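Local coordinates for geranyltranstransferase (Methylococcus capsulatus, PDB 3TS7), which probably condenses isopentenyl diphosphate with geranyl diphosphate to make (2E,6E)-farnesyl diphosphate, with magnesium as cofactor, at residues H184-R193 with D215-Q226; R37-S45 with K104-T115. One frame throughout, in Å; residues are numbered along the deposited sequence. Where two conformers were deposited one is given.

How the contacts relate
Reading from the N terminus, the first helix to take part is 36-46, and contact 2 sets its residues 37-45 against 104-115, closing a loop of 58 residues that includes helices 53-65 and 73-90. Contact 1 follows in series: 184-193 on helix 177-201 meets 215-226 on helix 208-237, the chain turning back within 21 residues to form a roughly antiparallel hairpin of two long helices. The two loops neither nest nor cross. The centres of contacts 1 and 2 are 28 Å apart; the nearest atoms of contacts 1 and 2 are about 13 Å apart. Contact 1 lies in the helical body of the polyprenyl synthetase fold; contact 2 is farther from the chain centre, and its surroundings include residues of the second subunit.

Contact 1: residues H184-R193 with D215-Q226; sequences HIRKTGALIR and DHYAKCIGLAFQ
His184 and Thr188 both approach the Gln226 amide, ND1 nearest OE1 and OG1 nearest NE2. One water bonds all three side chains, accepting from Gln226 NE2 and lying in the imidazole plane. Between these two residues, Ile185 lays CG1 against Leu223 CD2 at 3.7 Å. The Thr188 methyl meets the Phe225 ring obliquely. Gly189 O shares a second water with Ala218 O. Ile192 CD1 reaches the Phe225 ring edge, 3.6 Å from CE2; both residues also pack on helix 53-65, and the Phe225 side chain lies about 4 Å from a bound phosphate, probably from the crystallisation liquor. At Arg193, a bend at chi3 (78°) turns the guanidinium side-on to Asp215: NE donates to OD1 at 2.9 Å, almost straight at 177°, and NH1 to the syn lone pair of OD2. A third water links Asp215 OD1 to Arg193 O. Extended Lys219 runs alongside, CD over one guanidinium face. A leucine in place of Arg193 would probably leave Asp215 without its charged mate and less tightly held. Across this roughly antiparallel helix pair, apolar contacts interrupted by a carbonyl-bridging water separate a polar cluster from a salt bridge, whose carboxylate is likely to offset the like charges of Arg193 and Lys219.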
# COMPACT_ATOMS: atom_id res chain seq x y z
N HIS B 184 19.60 -3.29 -6.43
CA HIS B 184 19.16 -2.07 -7.11
C HIS B 184 17.95 -2.27 -8.03
O HIS B 184 17.08 -1.39 -8.10
CB HIS B 184 20.31 -1.43 -7.90
CG HIS B 184 21.25 -0.64 -7.05
ND1 HIS B 184 20.85 0.42 -6.26
CD2 HIS B 184 22.60 -0.74 -6.88
CE1 HIS B 184 21.89 0.93 -5.64
NE2 HIS B 184 22.97 0.25 -6.00
N ILE B 185 17.91 -3.42 -8.70
CA ILE B 185 16.80 -3.86 -9.56
C ILE B 185 15.50 -3.96 -8.75
O ILE B 185 14.44 -3.50 -9.19
CB ILE B 185 17.14 -5.20 -10.26
CG1 ILE B 185 18.13 -4.97 -11.41
CG2 ILE B 185 15.91 -5.90 -10.87
CD1 ILE B 185 18.92 -6.24 -11.84
N ARG B 186 15.60 -4.49 -7.53
CA ARG B 186 14.43 -4.60 -6.67
C ARG B 186 14.04 -3.27 -6.04
O ARG B 186 12.87 -2.84 -6.17
CB ARG B 186 14.62 -5.70 -5.62
CG ARG B 186 14.65 -7.12 -6.16
CD ARG B 186 15.41 -7.99 -5.16
NE ARG B 186 15.42 -9.41 -5.51
CZ ARG B 186 14.54 -10.30 -5.06
NH1 ARG B 186 13.56 -9.94 -4.22
NH2 ARG B 186 14.65 -11.57 -5.44
N LYS B 187 15.02 -2.60 -5.40
CA LYS B 187 14.78 -1.36 -4.65
C LYS B 187 14.27 -0.19 -5.49
O LYS B 187 13.43 0.59 -5.04
CB LYS B 187 16.04 -0.93 -3.88
CG LYS B 187 15.95 0.46 -3.19
CD LYS B 187 16.87 0.59 -1.99
CE LYS B 187 17.02 2.06 -1.56
NZ LYS B 187 15.91 2.53 -0.67
N THR B 188 14.81 -0.06 -6.70
CA THR B 188 14.61 1.12 -7.53
C THR B 188 14.07 0.72 -8.89
O THR B 188 13.18 1.37 -9.45
CB THR B 188 15.96 1.89 -7.68
OG1 THR B 188 16.46 2.23 -6.38
CG2 THR B 188 15.81 3.16 -8.49
N GLY B 189 14.61 -0.38 -9.42
CA GLY B 189 14.30 -0.81 -10.77
C GLY B 189 12.86 -1.20 -10.99
O GLY B 189 12.27 -0.84 -12.01
N ALA B 190 12.27 -1.94 -10.04
CA ALA B 190 10.92 -2.48 -10.23
C ALA B 190 9.90 -1.35 -10.43
O ALA B 190 9.06 -1.45 -11.33
CB ALA B 190 10.51 -3.42 -9.07
N LEU B 191 10.01 -0.27 -9.66
CA LEU B 191 9.03 0.83 -9.76
C LEU B 191 9.24 1.66 -11.03
O LEU B 191 8.28 2.21 -11.57
CB LEU B 191 9.05 1.73 -8.51
CG LEU B 191 7.87 2.70 -8.34
CD1 LEU B 191 6.54 1.95 -8.30
CD2 LEU B 191 8.04 3.62 -7.13
N ILE B 192 10.48 1.75 -11.50
CA ILE B 192 10.78 2.45 -12.76
C ILE B 192 10.20 1.66 -13.92
O ILE B 192 9.54 2.23 -14.80
CB ILE B 192 12.31 2.68 -12.92
CG1 ILE B 192 12.74 3.87 -12.06
CG2 ILE B 192 12.69 2.93 -14.38
CD1 ILE B 192 14.21 3.86 -11.71
N ARG B 193 10.41 0.34 -13.93
CA ARG B 193 9.82 -0.51 -14.95
C ARG B 193 8.31 -0.51 -14.87
O ARG B 193 7.64 -0.61 -15.90
CB ARG B 193 10.33 -1.94 -14.82
CG ARG B 193 11.86 -2.05 -15.11
CD ARG B 193 12.43 -3.29 -14.51
NE ARG B 193 12.13 -4.46 -15.32
CZ ARG B 193 12.69 -5.66 -15.13
NH1 ARG B 193 12.37 -6.65 -15.93
NH2 ARG B 193 13.57 -5.84 -14.15
N ASP B 215 10.27 -2.35 -21.47
CA ASP B 215 10.74 -2.89 -20.18
C ASP B 215 12.27 -3.00 -20.09
O ASP B 215 12.87 -2.56 -19.10
CB ASP B 215 10.10 -4.24 -19.88
CG ASP B 215 10.50 -4.75 -18.51
OD1 ASP B 215 10.18 -4.08 -17.49
OD2 ASP B 215 11.17 -5.78 -18.45
N HIS B 216 12.89 -3.55 -21.14
CA HIS B 216 14.38 -3.58 -21.19
C HIS B 216 15.00 -2.19 -21.19
O HIS B 216 16.00 -1.96 -20.50
CB HIS B 216 14.91 -4.43 -22.36
CG HIS B 216 16.32 -4.90 -22.15
ND1 HIS B 216 16.67 -5.76 -21.13
CD2 HIS B 216 17.47 -4.61 -22.81
CE1 HIS B 216 17.98 -5.98 -21.17
NE2 HIS B 216 18.48 -5.30 -22.18
N TYR B 217 14.39 -1.24 -21.92
CA TYR B 217 14.80 0.17 -21.84
C TYR B 217 14.74 0.66 -20.39
O TYR B 217 15.67 1.32 -19.88
CB TYR B 217 13.90 1.04 -22.76
CG TYR B 217 13.99 2.52 -22.53
CD1 TYR B 217 14.95 3.30 -23.19
CD2 TYR B 217 13.13 3.16 -21.64
CE1 TYR B 217 15.03 4.65 -22.97
CE2 TYR B 217 13.20 4.51 -21.42
CZ TYR B 217 14.15 5.26 -22.09
OH TYR B 217 14.23 6.62 -21.86
N ALA B 218 13.61 0.36 -19.74
CA ALA B 218 13.37 0.80 -18.36
C ALA B 218 14.38 0.20 -17.37
O ALA B 218 14.99 0.93 -16.56
CB ALA B 218 11.91 0.44 -17.96
N LYS B 219 14.61 -1.10 -17.51
CA LYS B 219 15.58 -1.85 -16.68
C LYS B 219 17.00 -1.29 -16.82
O LYS B 219 17.69 -1.04 -15.81
CB LYS B 219 15.56 -3.34 -17.05
CG LYS B 219 16.54 -4.18 -16.22
CD LYS B 219 16.48 -5.64 -16.58
CE LYS B 219 17.28 -6.49 -15.58
NZ LYS B 219 17.13 -7.93 -15.92
N CYS B 220 17.41 -1.05 -18.07
CA CYS B 220 18.76 -0.53 -18.35
C CYS B 220 18.95 0.90 -17.86
O CYS B 220 19.98 1.21 -17.28
CB CYS B 220 19.11 -0.68 -19.85
SG CYS B 220 19.18 -2.38 -20.42
N ILE B 221 17.96 1.80 -18.04
CA ILE B 221 18.18 3.14 -17.50
C ILE B 221 18.20 3.17 -15.96
O ILE B 221 18.93 3.97 -15.36
CB ILE B 221 17.26 4.26 -18.08
CG1 ILE B 221 15.84 4.14 -17.58
CG2 ILE B 221 17.31 4.28 -19.63
CD1 ILE B 221 14.93 5.22 -18.18
N GLY B 222 17.40 2.30 -15.34
CA GLY B 222 17.32 2.20 -13.89
C GLY B 222 18.67 1.79 -13.32
O GLY B 222 19.16 2.39 -12.37
N LEU B 223 19.30 0.79 -13.93
CA LEU B 223 20.59 0.32 -13.44
C LEU B 223 21.67 1.35 -13.68
O LEU B 223 22.45 1.68 -12.78
CB LEU B 223 20.96 -1.02 -14.10
CG LEU B 223 20.30 -2.24 -13.47
CD1 LEU B 223 20.34 -3.39 -14.44
CD2 LEU B 223 20.95 -2.61 -12.11
N ALA B 224 21.69 1.89 -14.90
CA ALA B 224 22.69 2.86 -15.32
C ALA B 224 22.73 4.12 -14.45
O ALA B 224 23.81 4.58 -14.09
CB ALA B 224 22.50 3.23 -16.80
N PHE B 225 21.58 4.67 -14.07
CA PHE B 225 21.61 5.96 -13.34
C PHE B 225 22.14 5.84 -11.90
O PHE B 225 22.78 6.77 -11.36
CB PHE B 225 20.27 6.73 -13.43
CG PHE B 225 19.33 6.53 -12.26
CD1 PHE B 225 19.39 7.37 -11.15
CD2 PHE B 225 18.35 5.55 -12.29
CE1 PHE B 225 18.52 7.20 -10.06
CE2 PHE B 225 17.47 5.38 -11.21
CZ PHE B 225 17.55 6.20 -10.10
N GLN B 226 21.89 4.70 -11.28
CA GLN B 226 22.43 4.47 -9.96
C GLN B 226 23.93 4.16 -9.99
O GLN B 226 24.65 4.57 -9.08
CB GLN B 226 21.64 3.40 -9.24
CG GLN B 226 20.28 3.91 -8.83
CD GLN B 226 19.51 2.89 -8.07
OE1 GLN B 226 19.29 1.78 -8.55
NE2 GLN B 226 19.12 3.25 -6.86
O HOH W 1 18.53 1.07 -5.30
O HOH W 2 14.45 0.03 -13.93
O HOH W 3 8.49 -1.96 -18.01

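Contact 2: residues R37-S45 with K104-T115; sequences RLHQAMRYS and KPTCHKAYDEAT
Asp112 OD2 is gripped by Arg37 and Thr115 together. Arg37 NH1 donates to it at 2.7 Å, nearly along the C-O axis, and NE adds a weak bond, the guanidinium and carboxylate lying almost coplanar in this salt bridge. Thr115 OG1 donates to the same oxygen at 2.9 Å, while Thr115 N reaches Asp112 OD1 from above the carboxylate plane, so that Asp112 also caps helix 113-133. The Arg37 side chain, extended from CG to NE, slides past Tyr111, whose CD1 sits over one guanidinium face with the two planes steeply inclined.

Farther along helix 36-46, Ala41 CB lies over the centre of the Tyr111 ring, 3.9 Å from its centroid, in a CH-pi contact, and also touches Thr115 CG2 at 3.6 Å. Tyr111 in turn directs its edge at the face of Tyr44, a T-shaped pair with planes at 83°. A water joins Tyr111 OH to Gln40 OE1, while Gln40 NE2 bonds Ala31 O.

The opposite face of Tyr44 is taken by Lys104 in one of its two conformers. There the chain bends at chi4 (-86°), bringing NZ over the ring centre, 3.7 Å from the centroid, as a cation-pi contact. The same ammonium, Lys104 NZ, donates to Tyr44 O at 2.8 Å. At the far end of the ring, Tyr44 OH donates to Pro105 O at 2.6 Å, with Ala110 CB beside CZ.

Ser45 and Cys107 both pack on helix 73-90, and Leu38 and Met42 meet the second subunit. The Tyr111 edge and the hydroxyl bond to Pro105 are likely to limit rotation of the Tyr44 ring. Asp112 couples the start of helix 113-133 to helix 36-46, its negative charge probably stabilised by both Arg37 and the helix N terminus.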
# COMPACT_ATOMS: atom_id res chain seq x y z
N ARG B 37 -4.20 17.29 9.69
CA ARG B 37 -2.77 17.10 9.83
C ARG B 37 -2.25 15.98 8.89
O ARG B 37 -1.24 16.18 8.21
CB ARG B 37 -2.43 16.80 11.29
CG ARG B 37 -0.97 16.58 11.60
CD ARG B 37 -0.78 16.48 13.11
NE ARG B 37 0.61 16.41 13.54
CZ ARG B 37 1.46 17.44 13.57
NH1 ARG B 37 2.70 17.25 14.00
NH2 ARG B 37 1.08 18.65 13.17
N LEU B 38 -2.94 14.84 8.87
CA LEU B 38 -2.61 13.73 7.97
C LEU B 38 -2.67 14.14 6.50
O LEU B 38 -1.74 13.86 5.74
CB LEU B 38 -3.51 12.50 8.21
CG LEU B 38 -3.32 11.35 7.21
CD1 LEU B 38 -2.00 10.63 7.44
CD2 LEU B 38 -4.45 10.35 7.24
N HIS B 39 -3.74 14.84 6.11
CA HIS B 39 -3.89 15.30 4.72
C HIS B 39 -2.82 16.29 4.30
O HIS B 39 -2.34 16.26 3.16
CB HIS B 39 -5.27 15.91 4.47
CG HIS B 39 -6.40 14.93 4.47
ND1 HIS B 39 -7.72 15.32 4.49
CD2 HIS B 39 -6.40 13.57 4.47
CE1 HIS B 39 -8.49 14.24 4.48
NE2 HIS B 39 -7.72 13.17 4.48
N GLN B 40 -2.45 17.17 5.22
CA GLN B 40 -1.43 18.17 4.96
C GLN B 40 -0.02 17.56 4.93
O GLN B 40 0.86 18.09 4.27
CB GLN B 40 -1.49 19.30 6.00
CG GLN B 40 -2.67 20.26 5.83
CD GLN B 40 -3.03 20.96 7.13
OE1 GLN B 40 -2.17 21.25 7.96
NE2 GLN B 40 -4.32 21.24 7.31
N ALA B 41 0.17 16.45 5.64
CA ALA B 41 1.47 15.78 5.66
C ALA B 41 1.73 15.04 4.35
O ALA B 41 2.85 15.06 3.84
CB ALA B 41 1.54 14.81 6.83
N MET B 42 0.69 14.39 3.82
CA MET B 42 0.73 13.75 2.50
C MET B 42 1.00 14.76 1.40
O MET B 42 1.85 14.54 0.54
CB MET B 42 -0.58 13.03 2.21
CG MET B 42 -0.93 11.98 3.22
SD MET B 42 -2.62 11.41 2.91
CE MET B 42 -2.20 9.92 2.14
N ARG B 43 0.27 15.87 1.44
CA ARG B 43 0.45 16.98 0.51
C ARG B 43 1.81 17.67 0.60
O ARG B 43 2.34 18.12 -0.41
CB ARG B 43 -0.66 18.02 0.69
CG ARG B 43 -1.96 17.60 0.05
CD ARG B 43 -3.12 18.50 0.40
NE ARG B 43 -4.21 18.22 -0.51
CZ ARG B 43 -4.38 18.83 -1.68
NH1 ARG B 43 -5.39 18.49 -2.47
NH2 ARG B 43 -3.52 19.78 -2.06
N TYR B 44 2.35 17.75 1.81
CA TYR B 44 3.65 18.38 2.06
C TYR B 44 4.76 17.58 1.40
O TYR B 44 5.71 18.14 0.86
CB TYR B 44 3.90 18.47 3.56
CG TYR B 44 5.26 18.96 3.99
CD1 TYR B 44 5.48 20.32 4.25
CD2 TYR B 44 6.32 18.07 4.20
CE1 TYR B 44 6.72 20.78 4.68
CE2 TYR B 44 7.57 18.52 4.60
CZ TYR B 44 7.76 19.88 4.85
OH TYR B 44 8.99 20.32 5.27
N SER B 45 4.62 16.26 1.46
CA SER B 45 5.58 15.35 0.86
C SER B 45 5.41 15.16 -0.64
O SER B 45 6.40 15.00 -1.36
CB SER B 45 5.53 14.02 1.59
OG SER B 45 5.96 14.18 2.93
N LYS B 104 14.16 21.44 2.40
CA LYS B 104 12.87 21.41 3.08
C LYS B 104 12.94 20.30 4.13
O LYS B 104 13.47 19.22 3.85
CB LYS B 104 11.78 21.11 2.05
CG LYS B 104 10.35 21.42 2.45
CD LYS B 104 9.54 21.79 1.21
CE LYS B 104 8.07 21.46 1.36
NZ LYS B 104 7.77 20.05 0.99
N PRO B 105 12.45 20.57 5.36
CA PRO B 105 12.51 19.48 6.35
C PRO B 105 11.69 18.24 5.92
O PRO B 105 10.69 18.39 5.23
CB PRO B 105 11.91 20.12 7.61
CG PRO B 105 12.19 21.59 7.43
CD PRO B 105 12.03 21.84 5.97
N THR B 106 12.13 17.04 6.31
CA THR B 106 11.43 15.80 5.95
C THR B 106 10.11 15.66 6.72
O THR B 106 9.90 16.37 7.71
CB THR B 106 12.30 14.55 6.22
OG1 THR B 106 12.91 14.65 7.51
CG2 THR B 106 13.39 14.39 5.16
N CYS B 107 9.24 14.76 6.26
CA CYS B 107 7.89 14.62 6.82
C CYS B 107 7.84 14.36 8.33
O CYS B 107 7.00 14.93 9.03
CB CYS B 107 7.12 13.53 6.07
SG CYS B 107 5.34 13.51 6.39
N HIS B 108 8.74 13.51 8.83
CA HIS B 108 8.83 13.24 10.27
C HIS B 108 9.38 14.41 11.09
O HIS B 108 9.01 14.58 12.25
CB HIS B 108 9.61 11.95 10.55
CG HIS B 108 11.07 12.04 10.23
ND1 HIS B 108 12.04 12.11 11.20
CD2 HIS B 108 11.72 12.07 9.04
CE1 HIS B 108 13.23 12.18 10.63
NE2 HIS B 108 13.06 12.15 9.32
N LYS B 109 10.25 15.22 10.50
CA LYS B 109 10.74 16.43 11.16
C LYS B 109 9.68 17.51 11.16
O LYS B 109 9.43 18.12 12.20
CB LYS B 109 12.03 16.96 10.51
CG LYS B 109 13.29 16.22 10.92
CD LYS B 109 13.55 16.29 12.41
CE LYS B 109 14.28 15.05 12.89
NZ LYS B 109 14.96 15.26 14.20
N ALA B 110 9.05 17.72 10.01
CA ALA B 110 8.05 18.77 9.81
C ALA B 110 6.75 18.54 10.58
O ALA B 110 6.02 19.50 10.86
CB ALA B 110 7.77 18.95 8.33
N TYR B 111 6.44 17.28 10.87
CA TYR B 111 5.27 16.89 11.67
C TYR B 111 5.73 16.09 12.88
O TYR B 111 6.25 16.65 13.85
CB TYR B 111 4.22 16.14 10.81
CG TYR B 111 3.62 17.03 9.73
CD1 TYR B 111 2.43 17.72 9.95
CD2 TYR B 111 4.27 17.20 8.50
CE1 TYR B 111 1.89 18.56 8.96
CE2 TYR B 111 3.76 18.03 7.53
CZ TYR B 111 2.57 18.70 7.76
OH TYR B 111 2.07 19.52 6.77
N ASP B 112 5.56 14.77 12.83
CA ASP B 112 6.10 13.87 13.84
C ASP B 112 6.18 12.50 13.18
O ASP B 112 5.65 12.30 12.09
CB ASP B 112 5.19 13.80 15.07
CG ASP B 112 3.74 13.63 14.71
OD1 ASP B 112 3.25 12.49 14.79
OD2 ASP B 112 3.11 14.63 14.29
N GLU B 113 6.83 11.56 13.86
CA GLU B 113 7.05 10.23 13.30
C GLU B 113 5.78 9.43 13.05
O GLU B 113 5.72 8.68 12.07
CB GLU B 113 8.04 9.44 14.14
CG GLU B 113 9.48 9.85 13.90
CD GLU B 113 10.45 9.11 14.79
OE1 GLU B 113 11.26 9.78 15.46
OE2 GLU B 113 10.40 7.87 14.83
N ALA B 114 4.79 9.60 13.92
CA ALA B 114 3.50 8.92 13.80
C ALA B 114 2.73 9.39 12.56
O ALA B 114 2.15 8.57 11.83
CB ALA B 114 2.66 9.15 15.06
N THR B 115 2.75 10.70 12.32
CA THR B 115 2.12 11.31 11.17
C THR B 115 2.84 10.88 9.87
O THR B 115 2.18 10.65 8.86
CB THR B 115 2.06 12.84 11.31
OG1 THR B 115 1.36 13.20 12.51
CG2 THR B 115 1.32 13.46 10.18
O HOH W 4 0.39 21.39 7.96